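Local coordinates for prephenate dehydrogenase (PDB 2G5C), which probably catalyses the NAD-dependent oxidative decarboxylation of prephenate to 4-hydroxyphenylpyruvate, a step of tyrosine biosynthesis, at residues V9-S19 with K125-Y136. Residues are numbered along the deposited sequence; the frame is centred on the assembly and turned at random.
With NAD (nicotinamide-adenine-dinucleotide), chain E.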
loop_
_atom_site.group_PDB
_atom_site.type_symbol
_atom_site.label_atom_id
_atom_site.label_comp_id
_atom_site.label_asym_id
_atom_site.label_seq_id
_atom_site.Cartn_x
_atom_site.Cartn_y
_atom_site.Cartn_z
ATOM N N VAL A 9 6.719 -3.099 28.861
ATOM C CA VAL A 9 7.208 -1.741 28.663
ATOM C C VAL A 9 7.940 -1.603 27.330
ATOM O O VAL A 9 9.169 -1.582 27.281
ATOM C CB VAL A 9 8.161 -1.315 29.813
ATOM C CG1 VAL A 9 8.445 0.176 29.727
ATOM C CG2 VAL A 9 7.545 -1.659 31.161
ATOM N N GLY A 10 7.167 -1.516 26.254
ATOM C CA GLY A 10 7.746 -1.371 24.935
ATOM C C GLY A 10 7.272 -0.082 24.299
ATOM O O GLY A 10 7.049 0.917 24.989
ATOM N N PHE A 11 7.113 -0.100 22.980
ATOM C CA PHE A 11 6.657 1.075 22.255
ATOM C C PHE A 11 5.281 1.537 22.736
ATOM O O PHE A 11 5.085 2.708 23.056
ATOM C CB PHE A 11 6.604 0.775 20.751
ATOM C CG PHE A 11 5.960 1.861 19.946
ATOM C CD1 PHE A 11 6.551 3.115 19.849
ATOM C CD2 PHE A 11 4.751 1.638 19.298
ATOM C CE1 PHE A 11 5.944 4.135 19.119
ATOM C CE2 PHE A 11 4.136 2.650 18.566
ATOM C CZ PHE A 11 4.736 3.901 18.476
HETATM N N MSE A 12 4.328 0.614 22.781
HETATM C CA MSE A 12 2.975 0.946 23.207
HETATM C C MSE A 12 2.886 1.187 24.715
HETATM O O MSE A 12 2.338 2.199 25.156
HETATM C CB MSE A 12 2.005 -0.164 22.786
HETATM C CG MSE A 12 1.975 -0.427 21.279
HETATM SE SE MSE A 12 1.329 1.067 20.217
HETATM C CE MSE A 12 -0.547 0.956 20.678
ATOM N N GLY A 13 3.420 0.259 25.501
ATOM C CA GLY A 13 3.386 0.425 26.943
ATOM C C GLY A 13 4.038 1.745 27.302
ATOM O O GLY A 13 3.499 2.532 28.079
ATOM N N GLY A 14 5.201 1.994 26.708
ATOM C CA GLY A 14 5.917 3.231 26.963
ATOM C C GLY A 14 5.171 4.465 26.493
ATOM O O GLY A 14 5.234 5.507 27.140
ATOM N N SER A 15 4.459 4.359 25.374
ATOM C CA SER A 15 3.714 5.504 24.846
ATOM C C SER A 15 2.547 5.877 25.751
ATOM O O SER A 15 2.278 7.060 25.971
ATOM C CB SER A 15 3.194 5.212 23.431
ATOM O OG SER A 15 4.263 5.078 22.507
ATOM N N PHE A 16 1.845 4.871 26.265
ATOM C CA PHE A 16 0.719 5.127 27.156
ATOM C C PHE A 16 1.227 5.825 28.409
ATOM O O PHE A 16 0.620 6.780 28.888
ATOM C CB PHE A 16 0.036 3.821 27.559
ATOM C CG PHE A 16 -1.110 4.011 28.516
ATOM C CD1 PHE A 16 -2.305 4.586 28.088
ATOM C CD2 PHE A 16 -0.990 3.631 29.847
ATOM C CE1 PHE A 16 -3.367 4.777 28.972
ATOM C CE2 PHE A 16 -2.043 3.817 30.743
ATOM C CZ PHE A 16 -3.235 4.391 30.303
ATOM N N ALA A 17 2.348 5.338 28.929
ATOM C CA ALA A 17 2.956 5.900 30.130
ATOM C C ALA A 17 3.308 7.374 29.945
ATOM O O ALA A 17 2.995 8.213 30.792
ATOM C CB ALA A 17 4.210 5.106 30.497
ATOM N N LYS A 18 3.961 7.686 28.832
ATOM C CA LYS A 18 4.352 9.058 28.552
ATOM C C LYS A 18 3.122 9.910 28.291
ATOM O O LYS A 18 3.050 11.060 28.723
ATOM C CB LYS A 18 5.291 9.097 27.347
ATOM C CG LYS A 18 6.545 8.252 27.527
ATOM C CD LYS A 18 7.472 8.343 26.326
ATOM C CE LYS A 18 8.050 9.741 26.171
ATOM N NZ LYS A 18 8.991 9.821 25.020
ATOM N N SER A 19 2.151 9.345 27.584
ATOM C CA SER A 19 0.931 10.077 27.285
ATOM C C SER A 19 0.213 10.380 28.589
ATOM O O SER A 19 -0.484 11.387 28.707
ATOM C CB SER A 19 0.022 9.255 26.369
ATOM O OG SER A 19 0.621 9.049 25.101
ATOM N N LYS A 125 6.437 0.614 15.084
ATOM C CA LYS A 125 7.763 0.650 15.700
ATOM C C LYS A 125 7.852 -0.293 16.896
ATOM O O LYS A 125 6.839 -0.628 17.509
ATOM C CB LYS A 125 8.112 2.074 16.144
ATOM C CG LYS A 125 8.173 3.082 15.009
ATOM C CD LYS A 125 8.826 4.388 15.451
ATOM C CE LYS A 125 8.052 5.067 16.574
ATOM N NZ LYS A 125 6.686 5.486 16.154
ATOM N N SER A 126 9.067 -0.721 17.222
ATOM C CA SER A 126 9.273 -1.632 18.341
ATOM C C SER A 126 10.368 -1.137 19.277
ATOM O O SER A 126 11.446 -0.739 18.834
ATOM C CB SER A 126 9.630 -3.026 17.823
ATOM O OG SER A 126 9.728 -3.954 18.889
ATOM N N GLY A 127 10.085 -1.171 20.576
ATOM C CA GLY A 127 11.054 -0.720 21.558
ATOM C C GLY A 127 10.567 0.505 22.307
ATOM O O GLY A 127 10.079 1.461 21.704
ATOM N N VAL A 128 10.700 0.476 23.629
ATOM C CA VAL A 128 10.268 1.585 24.471
ATOM C C VAL A 128 11.028 2.858 24.109
ATOM O O VAL A 128 10.610 3.964 24.450
ATOM C CB VAL A 128 10.489 1.260 25.968
ATOM C CG1 VAL A 128 11.958 0.980 26.226
ATOM C CG2 VAL A 128 9.999 2.408 26.834
ATOM N N GLU A 129 12.142 2.688 23.405
ATOM C CA GLU A 129 12.981 3.805 22.988
ATOM C C GLU A 129 12.290 4.663 21.931
ATOM O O GLU A 129 12.683 5.804 21.695
ATOM C CB GLU A 129 14.302 3.275 22.427
ATOM C CG GLU A 129 15.388 4.325 22.290
ATOM C CD GLU A 129 16.673 3.756 21.725
ATOM O OE1 GLU A 129 16.732 3.519 20.499
ATOM O OE2 GLU A 129 17.623 3.536 22.510
ATOM N N TYR A 130 11.262 4.105 21.299
ATOM C CA TYR A 130 10.519 4.802 20.255
ATOM C C TYR A 130 9.156 5.317 20.712
ATOM O O TYR A 130 8.443 5.953 19.936
ATOM C CB TYR A 130 10.325 3.878 19.052
ATOM C CG TYR A 130 11.597 3.536 18.310
ATOM C CD1 TYR A 130 12.314 4.518 17.625
ATOM C CD2 TYR A 130 12.075 2.225 18.274
ATOM C CE1 TYR A 130 13.474 4.204 16.918
ATOM C CE2 TYR A 130 13.234 1.899 17.572
ATOM C CZ TYR A 130 13.928 2.894 16.895
ATOM O OH TYR A 130 15.066 2.575 16.190
ATOM N N SER A 131 8.794 5.043 21.962
ATOM C CA SER A 131 7.508 5.483 22.492
ATOM C C SER A 131 7.364 6.999 22.424
ATOM O O SER A 131 8.347 7.729 22.534
ATOM C CB SER A 131 7.337 5.009 23.940
ATOM O OG SER A 131 8.375 5.494 24.772
ATOM N N LEU A 132 6.132 7.466 22.238
ATOM C CA LEU A 132 5.850 8.897 22.147
ATOM C C LEU A 132 4.744 9.301 23.115
ATOM O O LEU A 132 3.921 8.476 23.503
ATOM C CB LEU A 132 5.439 9.260 20.719
ATOM C CG LEU A 132 6.474 8.978 19.629
ATOM C CD1 LEU A 132 5.873 9.267 18.267
ATOM C CD2 LEU A 132 7.715 9.827 19.866
ATOM N N ASP A 133 4.718 10.575 23.490
ATOM C CA ASP A 133 3.710 11.069 24.421
ATOM C C ASP A 133 2.513 11.714 23.729
ATOM O O ASP A 133 1.824 12.544 24.320
ATOM C CB ASP A 133 4.338 12.075 25.390
ATOM C CG ASP A 133 4.847 13.323 24.689
ATOM O OD1 ASP A 133 4.042 13.993 24.010
ATOM O OD2 ASP A 133 6.048 13.640 24.818
ATOM N N ASN A 134 2.260 11.334 22.481
ATOM C CA ASN A 134 1.135 11.896 21.738
ATOM C C ASN A 134 0.584 10.865 20.772
ATOM O O ASN A 134 -0.310 11.160 19.980
ATOM C CB ASN A 134 1.582 13.120 20.944
ATOM C CG ASN A 134 2.588 12.769 19.867
ATOM O OD1 ASN A 134 3.691 12.306 20.157
ATOM N ND2 ASN A 134 2.208 12.976 18.611
ATOM N N LEU A 135 1.128 9.656 20.847
ATOM C CA LEU A 135 0.727 8.562 19.975
ATOM C C LEU A 135 -0.783 8.383 19.812
ATOM O O LEU A 135 -1.249 7.943 18.762
ATOM C CB LEU A 135 1.334 7.253 20.481
ATOM C CG LEU A 135 1.049 6.025 19.614
ATOM C CD1 LEU A 135 1.761 6.169 18.270
ATOM C CD2 LEU A 135 1.516 4.769 20.331
ATOM N N TYR A 136 -1.547 8.737 20.837
ATOM C CA TYR A 136 -2.995 8.567 20.792
ATOM C C TYR A 136 -3.790 9.826 20.440
ATOM O O TYR A 136 -4.984 9.743 20.151
ATOM C CB TYR A 136 -3.472 8.020 22.139
ATOM C CG TYR A 136 -2.666 6.831 22.620
ATOM C CD1 TYR A 136 -2.817 5.575 22.031
ATOM C CD2 TYR A 136 -1.732 6.968 23.647
ATOM C CE1 TYR A 136 -2.061 4.483 22.454
ATOM C CE2 TYR A 136 -0.969 5.885 24.077
ATOM C CZ TYR A 136 -1.139 4.645 23.477
ATOM O OH TYR A 136 -0.401 3.566 23.905
HETATM P PA NAD E . 7.188 -4.051 21.773
HETATM O O1A NAD E . 7.706 -2.688 21.571
HETATM O O2A NAD E . 8.007 -5.173 21.172
HETATM O O5B NAD E . 7.007 -4.236 23.344
HETATM C C5B NAD E . 6.536 -5.449 23.855
HETATM C C4B NAD E . 7.086 -5.639 25.257
HETATM O O4B NAD E . 6.597 -6.888 25.669
HETATM C C3B NAD E . 8.626 -5.754 25.299
HETATM O O3B NAD E . 9.221 -4.751 26.112
HETATM C C2B NAD E . 8.851 -7.187 25.789
HETATM O O2B NAD E . 10.023 -7.409 26.544
HETATM C C1B NAD E . 7.559 -7.398 26.543
HETATM N N9A NAD E . 7.141 -8.768 26.889
HETATM C C8A NAD E . 7.182 -9.913 26.128
HETATM N N7A NAD E . 6.692 -10.930 26.856
HETATM C C5A NAD E . 6.334 -10.460 28.072
HETATM C C6A NAD E . 5.776 -11.035 29.224
HETATM N N6A NAD E . 5.482 -12.322 29.267
HETATM N N1A NAD E . 5.527 -10.239 30.343
HETATM C C2A NAD E . 5.827 -8.876 30.327
HETATM N N3A NAD E . 6.379 -8.298 29.192
HETATM C C4A NAD E . 6.621 -9.088 28.094
HETATM O O3 NAD E . 5.659 -4.201 21.211
HETATM P PN NAD E . 4.591 -3.011 21.048
HETATM O O1N NAD E . 4.802 -2.041 22.139
HETATM O O2N NAD E . 4.712 -2.481 19.662
HETATM O O5D NAD E . 3.119 -3.663 21.160
HETATM C C5D NAD E . 2.668 -4.268 22.356
HETATM C C4D NAD E . 1.190 -4.715 22.278
HETATM O O4D NAD E . 0.406 -3.688 21.693
HETATM C C3D NAD E . 0.854 -5.995 21.500
HETATM O O3D NAD E . 0.021 -6.818 22.319
HETATM C C2D NAD E . 0.125 -5.544 20.244
HETATM O O2D NAD E . -0.877 -6.465 19.820
HETATM C C1D NAD E . -0.414 -4.174 20.650
HETATM N N1N NAD E . -0.474 -3.130 19.580
HETATM C C2N NAD E . 0.684 -2.862 18.853
HETATM C C3N NAD E . 0.665 -1.891 17.844
HETATM C C7N NAD E . 1.922 -1.613 17.072
HETATM O O7N NAD E . 1.869 -0.660 16.093
HETATM N N7N NAD E . 3.065 -2.239 17.289
HETATM C C4N NAD E . -0.547 -1.194 17.581
HETATM C C5N NAD E . -1.716 -1.474 18.325
HETATM C C6N NAD E . -1.664 -2.454 19.331
#
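Phe11 and Gly127 grip the NAD diphosphate from the two segments of this Rossmann-type nucleotide-binding domain. The turn from Val9 into helix 11-22 is consistent with the GxGxxG pattern of Rossmann-type folds, and the loop 125-136 runs along that helix. Phe11 N and Gly127 N both donate to NAD O1A, each at 3.0 Å. Met12 N gives an almost straight hydrogen bond to NAD O1N at 2.8 Å (175°).

Contacts of the Phe11 ring come next. Its CG lies anti to the backbone N (chi1 172°), which carries the ring out to the loop. Lys125 CB makes a CH-pi contact over one face, 4.2 Å from the centroid of the Phe11 ring, while Lys125 NZ is hydrogen-bonded to Thr123. Ser15 OG lies over the opposite face, toward the rim. Tyr130 O comes to the ring edge, 3.2 Å from Phe11 CE1. Leu135 CD1 meets Phe11 CZ at 3.7 Å. Replacing Phe11 by an alanine would probably open a gap between Lys125 and Leu135 and let the loop shift beside the diphosphate.

Further along the helix, Tyr136 turns its ring edge to Phe16 and Ser19, and its OH is hydrogen-bonded to Gln95.

Among polar contacts, Ser15 OG donates to Phe11 O at 2.6 Å and accepts from Leu132 N at 3.0 Å (158°).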